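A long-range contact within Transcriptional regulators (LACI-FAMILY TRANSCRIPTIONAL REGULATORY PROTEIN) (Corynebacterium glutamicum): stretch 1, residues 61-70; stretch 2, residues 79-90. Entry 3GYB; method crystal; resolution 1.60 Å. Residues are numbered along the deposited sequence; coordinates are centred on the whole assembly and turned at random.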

ATOM      1  N   PRO A  61      21.843  -9.428 -10.305  1.00 20.35           N
ATOM      2  CA  PRO A  61      20.893  -8.934 -11.302  1.00 19.37           C
ATOM      3  C   PRO A  61      21.592  -8.406 -12.553  1.00 19.82           C
ATOM      4  O   PRO A  61      22.725  -7.929 -12.479  1.00 20.29           O
ATOM      5  CB  PRO A  61      20.160  -7.832 -10.545  1.00 19.18           C
ATOM      6  CG  PRO A  61      21.264  -7.243  -9.711  1.00 20.69           C
ATOM      7  CD  PRO A  61      21.975  -8.475  -9.186  1.00 20.55           C
ATOM      8  N   ASP A  62      20.915  -8.502 -13.694  1.00 19.07           N
ATOM      9  CA  ASP A  62      21.465  -8.003 -14.950  1.00 18.39           C
ATOM     10  C   ASP A  62      21.377  -6.480 -14.938  1.00 18.28           C
ATOM     11  O   ASP A  62      22.210  -5.791 -15.529  1.00 18.67           O
ATOM     12  CB  ASP A  62      20.674  -8.533 -16.152  1.00 19.77           C
ATOM     13  CG  ASP A  62      20.825 -10.032 -16.350  1.00 22.24           C
ATOM     14  OD1 ASP A  62      21.692 -10.650 -15.700  1.00 25.39           O
ATOM     15  OD2 ASP A  62      20.074 -10.589 -17.177  1.00 23.01           O
ATOM     16  N   GLY A  63      20.351  -5.967 -14.261  1.00 16.74           N
ATOM     17  CA  GLY A  63      20.146  -4.533 -14.167  1.00 15.81           C
ATOM     18  C   GLY A  63      19.440  -4.183 -12.870  1.00 16.06           C
ATOM     19  O   GLY A  63      18.899  -5.063 -12.195  1.00 15.28           O
ATOM     20  N   ILE A  64      19.443  -2.902 -12.521  1.00 15.64           N
ATOM     21  CA  ILE A  64      18.810  -2.454 -11.285  1.00 16.12           C
ATOM     22  C   ILE A  64      18.018  -1.168 -11.482  1.00 15.79           C
ATOM     23  O   ILE A  64      18.494  -0.226 -12.105  1.00 16.20           O
ATOM     24  CB  ILE A  64      19.881  -2.186 -10.190  1.00 16.68           C
ATOM     25  CG1 ILE A  64      20.693  -3.454  -9.931  1.00 16.55           C
ATOM     26  CG2 ILE A  64      19.219  -1.700  -8.901  1.00 17.71           C
ATOM     27  CD1 ILE A  64      21.933  -3.215  -9.077  1.00 19.66           C
ATOM     28  N   ILE A  65      16.792  -1.142 -10.970  1.00 14.17           N
ATOM     29  CA  ILE A  65      15.986   0.065 -11.037  1.00 13.74           C
ATOM     30  C   ILE A  65      16.024   0.601  -9.609  1.00 15.02           C
ATOM     31  O   ILE A  65      15.630  -0.098  -8.673  1.00 14.44           O
ATOM     32  CB  ILE A  65      14.510  -0.224 -11.423  1.00 13.76           C
ATOM     33  CG1 ILE A  65      14.423  -0.715 -12.870  1.00 14.99           C
ATOM     34  CG2 ILE A  65      13.675   1.041 -11.233  1.00 14.00           C
ATOM     35  CD1 ILE A  65      14.821   0.332 -13.918  1.00 16.54           C
ATOM     36  N   ILE A  66      16.526   1.816  -9.434  1.00 14.30           N
ATOM     37  CA  ILE A  66      16.599   2.411  -8.107  1.00 15.07           C
ATOM     38  C   ILE A  66      15.474   3.420  -7.941  1.00 15.61           C
ATOM     39  O   ILE A  66      15.519   4.520  -8.494  1.00 14.19           O
ATOM     40  CB  ILE A  66      17.951   3.115  -7.882  1.00 16.61           C
ATOM     41  CG1 ILE A  66      19.088   2.110  -8.069  1.00 18.53           C
ATOM     42  CG2 ILE A  66      18.004   3.710  -6.484  1.00 17.17           C
ATOM     43  CD1 ILE A  66      20.466   2.730  -7.977  1.00 19.33           C
ATOM     44  N   ALA A  67      14.453   3.033  -7.182  1.00 16.39           N
ATOM     45  CA  ALA A  67      13.313   3.906  -6.941  1.00 17.99           C
ATOM     46  C   ALA A  67      13.277   4.279  -5.464  1.00 20.00           C
ATOM     47  O   ALA A  67      12.209   4.411  -4.867  1.00 17.93           O
ATOM     48  CB  ALA A  67      12.025   3.207  -7.350  1.00 16.78           C
ATOM     49  N   GLN A  68      14.468   4.427  -4.892  1.00 23.54           N
ATOM     50  CA  GLN A  68      14.652   4.796  -3.489  1.00 26.94           C
ATOM     51  C   GLN A  68      15.293   6.176  -3.432  1.00 29.65           C
ATOM     52  O   GLN A  68      15.918   6.623  -4.397  1.00 29.50           O
ATOM     53  CB  GLN A  68      15.587   3.810  -2.782  1.00 26.92           C
ATOM     54  CG  GLN A  68      14.966   2.491  -2.351  1.00 28.99           C
ATOM     55  CD  GLN A  68      15.985   1.551  -1.725  1.00 30.33           C
ATOM     56  OE1 GLN A  68      15.640   0.477  -1.219  1.00 28.85           O
ATOM     57  NE2 GLN A  68      17.254   1.948  -1.765  1.00 29.80           N
ATOM     58  N   ASP A  69      15.142   6.839  -2.291  1.00 32.37           N
ATOM     59  CA  ASP A  69      15.726   8.155  -2.085  1.00 35.28           C
ATOM     60  C   ASP A  69      17.121   7.948  -1.501  1.00 36.93           C
ATOM     61  O   ASP A  69      17.263   7.642  -0.316  1.00 37.10           O
ATOM     62  CB  ASP A  69      14.871   8.966  -1.110  1.00 35.31           C
ATOM     63  CG  ASP A  69      15.364  10.391  -0.948  1.00 36.28           C
ATOM     64  OD1 ASP A  69      15.349  11.141  -1.946  1.00 35.17           O
ATOM     65  OD2 ASP A  69      15.768  10.760   0.175  1.00 36.78           O
ATOM     66  N   ILE A  70      18.144   8.098  -2.334  1.00 38.83           N
ATOM     67  CA  ILE A  70      19.524   7.919  -1.886  1.00 40.56           C
ATOM     68  C   ILE A  70      20.404   9.082  -2.333  1.00 41.09           C
ATOM     69  O   ILE A  70      19.957   9.968  -3.061  1.00 42.58           O
ATOM     70  CB  ILE A  70      20.125   6.603  -2.435  1.00 41.03           C
ATOM     71  CG1 ILE A  70      19.270   5.411  -1.992  1.00 41.50           C
ATOM     72  CG2 ILE A  70      21.556   6.436  -1.941  1.00 41.05           C
ATOM     73  CD1 ILE A  70      19.742   4.074  -2.536  1.00 41.71           C
ATOM     74  N   LEU A  79      29.315  -2.087 -10.803  1.00 31.90           N
ATOM     75  CA  LEU A  79      27.872  -2.159 -10.601  1.00 31.12           C
ATOM     76  C   LEU A  79      27.160  -2.382 -11.932  1.00 29.23           C
ATOM     77  O   LEU A  79      27.540  -1.809 -12.952  1.00 28.87           O
ATOM     78  CB  LEU A  79      27.369  -0.861  -9.961  1.00 33.15           C
ATOM     79  CG  LEU A  79      25.901  -0.804  -9.536  1.00 34.20           C
ATOM     80  CD1 LEU A  79      25.663  -1.788  -8.401  1.00 35.19           C
ATOM     81  CD2 LEU A  79      25.549   0.610  -9.092  1.00 35.21           C
ATOM     82  N   PRO A  80      26.122  -3.234 -11.943  1.00 27.05           N
ATOM     83  CA  PRO A  80      25.373  -3.510 -13.174  1.00 25.49           C
ATOM     84  C   PRO A  80      24.679  -2.239 -13.650  1.00 23.05           C
ATOM     85  O   PRO A  80      24.581  -1.264 -12.906  1.00 22.82           O
ATOM     86  CB  PRO A  80      24.364  -4.574 -12.734  1.00 26.12           C
ATOM     87  CG  PRO A  80      25.062  -5.261 -11.599  1.00 27.63           C
ATOM     88  CD  PRO A  80      25.661  -4.103 -10.847  1.00 27.71           C
ATOM     89  N   PRO A  81      24.190  -2.230 -14.899  1.00 21.43           N
ATOM     90  CA  PRO A  81      23.508  -1.034 -15.406  1.00 20.35           C
ATOM     91  C   PRO A  81      22.315  -0.715 -14.511  1.00 19.91           C
ATOM     92  O   PRO A  81      21.621  -1.625 -14.055  1.00 18.89           O
ATOM     93  CB  PRO A  81      23.069  -1.453 -16.806  1.00 20.41           C
ATOM     94  CG  PRO A  81      24.127  -2.445 -17.208  1.00 21.48           C
ATOM     95  CD  PRO A  81      24.298  -3.260 -15.947  1.00 20.26           C
ATOM     96  N   PHE A  82      22.084   0.568 -14.261  1.00 19.10           N
ATOM     97  CA  PHE A  82      20.961   0.972 -13.425  1.00 19.13           C
ATOM     98  C   PHE A  82      20.302   2.256 -13.907  1.00 18.97           C
ATOM     99  O   PHE A  82      20.900   3.054 -14.633  1.00 19.32           O
ATOM    100  CB  PHE A  82      21.405   1.162 -11.969  1.00 19.00           C
ATOM    101  CG  PHE A  82      22.309   2.343 -11.757  1.00 23.85           C
ATOM    102  CD1 PHE A  82      23.670   2.254 -12.027  1.00 24.71           C
ATOM    103  CD2 PHE A  82      21.790   3.558 -11.317  1.00 25.16           C
ATOM    104  CE1 PHE A  82      24.503   3.358 -11.862  1.00 27.42           C
ATOM    105  CE2 PHE A  82      22.615   4.669 -11.151  1.00 27.58           C
ATOM    106  CZ  PHE A  82      23.975   4.567 -11.424  1.00 27.30           C
ATOM    107  N   VAL A  83      19.057   2.441 -13.485  1.00 17.04           N
ATOM    108  CA  VAL A  83      18.283   3.621 -13.822  1.00 15.96           C
ATOM    109  C   VAL A  83      17.580   4.054 -12.554  1.00 16.83           C
ATOM    110  O   VAL A  83      17.041   3.219 -11.824  1.00 16.44           O
ATOM    111  CB  VAL A  83      17.209   3.324 -14.896  1.00 15.73           C
ATOM    112  CG1 VAL A  83      16.266   4.513 -15.034  1.00 17.53           C
ATOM    113  CG2 VAL A  83      17.876   3.034 -16.233  1.00 16.66           C
ATOM    114  N   ILE A  84      17.612   5.352 -12.278  1.00 16.86           N
ATOM    115  CA  ILE A  84      16.943   5.893 -11.105  1.00 18.23           C
ATOM    116  C   ILE A  84      15.546   6.276 -11.588  1.00 18.46           C
ATOM    117  O   ILE A  84      15.399   7.026 -12.554  1.00 17.57           O
ATOM    118  CB  ILE A  84      17.695   7.131 -10.567  1.00 18.84           C
ATOM    119  CG1 ILE A  84      19.108   6.719 -10.137  1.00 21.14           C
ATOM    120  CG2 ILE A  84      16.946   7.734  -9.385  1.00 18.78           C
ATOM    121  CD1 ILE A  84      20.008   7.884  -9.788  1.00 23.23           C
ATOM    122  N   ALA A  85      14.520   5.750 -10.922  1.00 19.20           N
ATOM    123  CA  ALA A  85      13.141   6.011 -11.316  1.00 20.67           C
ATOM    124  C   ALA A  85      12.288   6.640 -10.220  1.00 23.42           C
ATOM    125  O   ALA A  85      12.348   6.236  -9.061  1.00 22.79           O
ATOM    126  CB  ALA A  85      12.490   4.716 -11.781  1.00 21.28           C
ATOM    127  N   GLY A  86      11.491   7.633 -10.602  1.00 25.10           N
ATOM    128  CA  GLY A  86      10.617   8.282  -9.642  1.00 28.16           C
ATOM    129  C   GLY A  86      11.246   9.477  -8.962  1.00 31.17           C
ATOM    130  O   GLY A  86      10.542  10.336  -8.430  1.00 33.73           O
ATOM    131  N   THR A  87      12.572   9.526  -8.968  1.00 31.95           N
ATOM    132  CA  THR A  87      13.296  10.630  -8.352  1.00 33.50           C
ATOM    133  C   THR A  87      14.619  10.849  -9.075  1.00 33.97           C
ATOM    134  O   THR A  87      14.871  10.249 -10.121  1.00 33.80           O
ATOM    135  CB  THR A  87      13.573  10.355  -6.853  1.00 34.83           C
ATOM    136  OG1 THR A  87      14.207  11.498  -6.261  1.00 34.66           O
ATOM    137  CG2 THR A  87      14.473   9.137  -6.689  1.00 34.37           C
ATOM    138  N   ARG A  88      15.457  11.711  -8.513  1.00 34.65           N
ATOM    139  CA  ARG A  88      16.755  12.029  -9.096  1.00 36.04           C
ATOM    140  C   ARG A  88      17.427  13.101  -8.252  1.00 37.71           C
ATOM    141  O   ARG A  88      16.787  13.734  -7.410  1.00 37.45           O
ATOM    142  CB  ARG A  88      16.582  12.554 -10.526  1.00 35.63           C
ATOM    143  CG  ARG A  88      15.567  13.680 -10.630  1.00 33.84           C
ATOM    144  CD  ARG A  88      15.518  14.305 -12.013  1.00 32.14           C
ATOM    145  NE  ARG A  88      15.485  13.312 -13.083  1.00 30.14           N
ATOM    146  CZ  ARG A  88      14.826  13.473 -14.226  1.00 28.99           C
ATOM    147  NH1 ARG A  88      14.135  14.584 -14.441  1.00 28.68           N
ATOM    148  NH2 ARG A  88      14.874  12.536 -15.163  1.00 29.25           N
ATOM    149  N   ILE A  89      18.721  13.301  -8.477  1.00 39.20           N
ATOM    150  CA  ILE A  89      19.459  14.321  -7.748  1.00 41.26           C
ATOM    151  C   ILE A  89      19.154  15.628  -8.470  1.00 42.08           C
ATOM    152  O   ILE A  89      19.385  15.747  -9.674  1.00 41.96           O
ATOM    153  CB  ILE A  89      20.979  14.059  -7.795  1.00 42.40           C
ATOM    154  CG1 ILE A  89      21.264  12.578  -7.533  1.00 43.63           C
ATOM    155  CG2 ILE A  89      21.682  14.917  -6.754  1.00 43.33           C
ATOM    156  CD1 ILE A  89      20.750  12.069  -6.198  1.00 44.53           C
ATOM    157  N   THR A  90      18.623  16.600  -7.739  1.00 42.81           N
ATOM    158  CA  THR A  90      18.266  17.886  -8.328  1.00 43.89           C
ATOM    159  C   THR A  90      19.395  18.511  -9.143  1.00 44.79           C
ATOM    160  O   THR A  90      19.148  19.142 -10.171  1.00 44.09           O
ATOM    161  CB  THR A  90      17.828  18.894  -7.242  1.00 44.50           C
ATOM    162  OG1 THR A  90      16.732  18.350  -6.496  1.00 43.85           O
ATOM    163  CG2 THR A  90      17.389  20.204  -7.881  1.00 44.32           C
TER
HETATM  164  O   HOH W   1      13.140  11.677  -3.763  1.00 24.60           O

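Neighbouring parallel strands place their side chains in register, so each rotamer must be compatible with its neighbours across the strand; the pairing of Ile64–Ile66 with Phe82–Ile84 illustrates the principle. The backbone fixes the frame. Ile64 N donates to Pro81 O (3.0 Å) and Val83 N to Ile64 O (3.1 Å); two residues on, Ile66 N donates to Val83 O (2.8 Å) and Ala85 N to Ile66 O (2.9 Å). Ile64 and Ile66 thus use both their amide and carbonyl groups, the usual parallel pattern.

Ile64, Phe82, Ile66 and Ile84 share one face of the sheet. All three isoleucines adopt the same mt conformation, with chi1 near -60° and an extended chi2. In Ile64 this places Ile64 CD1 beside the residues that precede the second strand, 4.1 Å from Leu79 CD1 and 4.2 Å from Pro80 CD. In Ile66 it sets CD1 3.7 Å from Phe82 CD2, an oblique approach to the ring. Phe82 has chi1 of 69° (p), and its ring leads away from the first strand although its CB lies 4.1 Å from Ile64 CB. Ile66 therefore reaches the ring through its extended arm, diagonally across the register.

On the other face Ile65 departs from this pattern. With chi2 at -66° (m) the chain folds, and Ile65 CD1 lies 4.0 Å from Val83 CB, its register partner, while Ile65 CG2 lies 3.9 Å from Ala85 CB. The two branches thus meet different residues, Val83 and, two positions on, Ala85.

Beyond the strands, polar groups are linked by solvent. Asp69 OD1 and Thr87 OG1 are 4.5 Å apart, and a water bridges them, donating to Asp69 OD1 (2.9 Å) and hydrogen bonding with Thr87 OG1 (2.7 Å). Both side chains have chi1 in the t well.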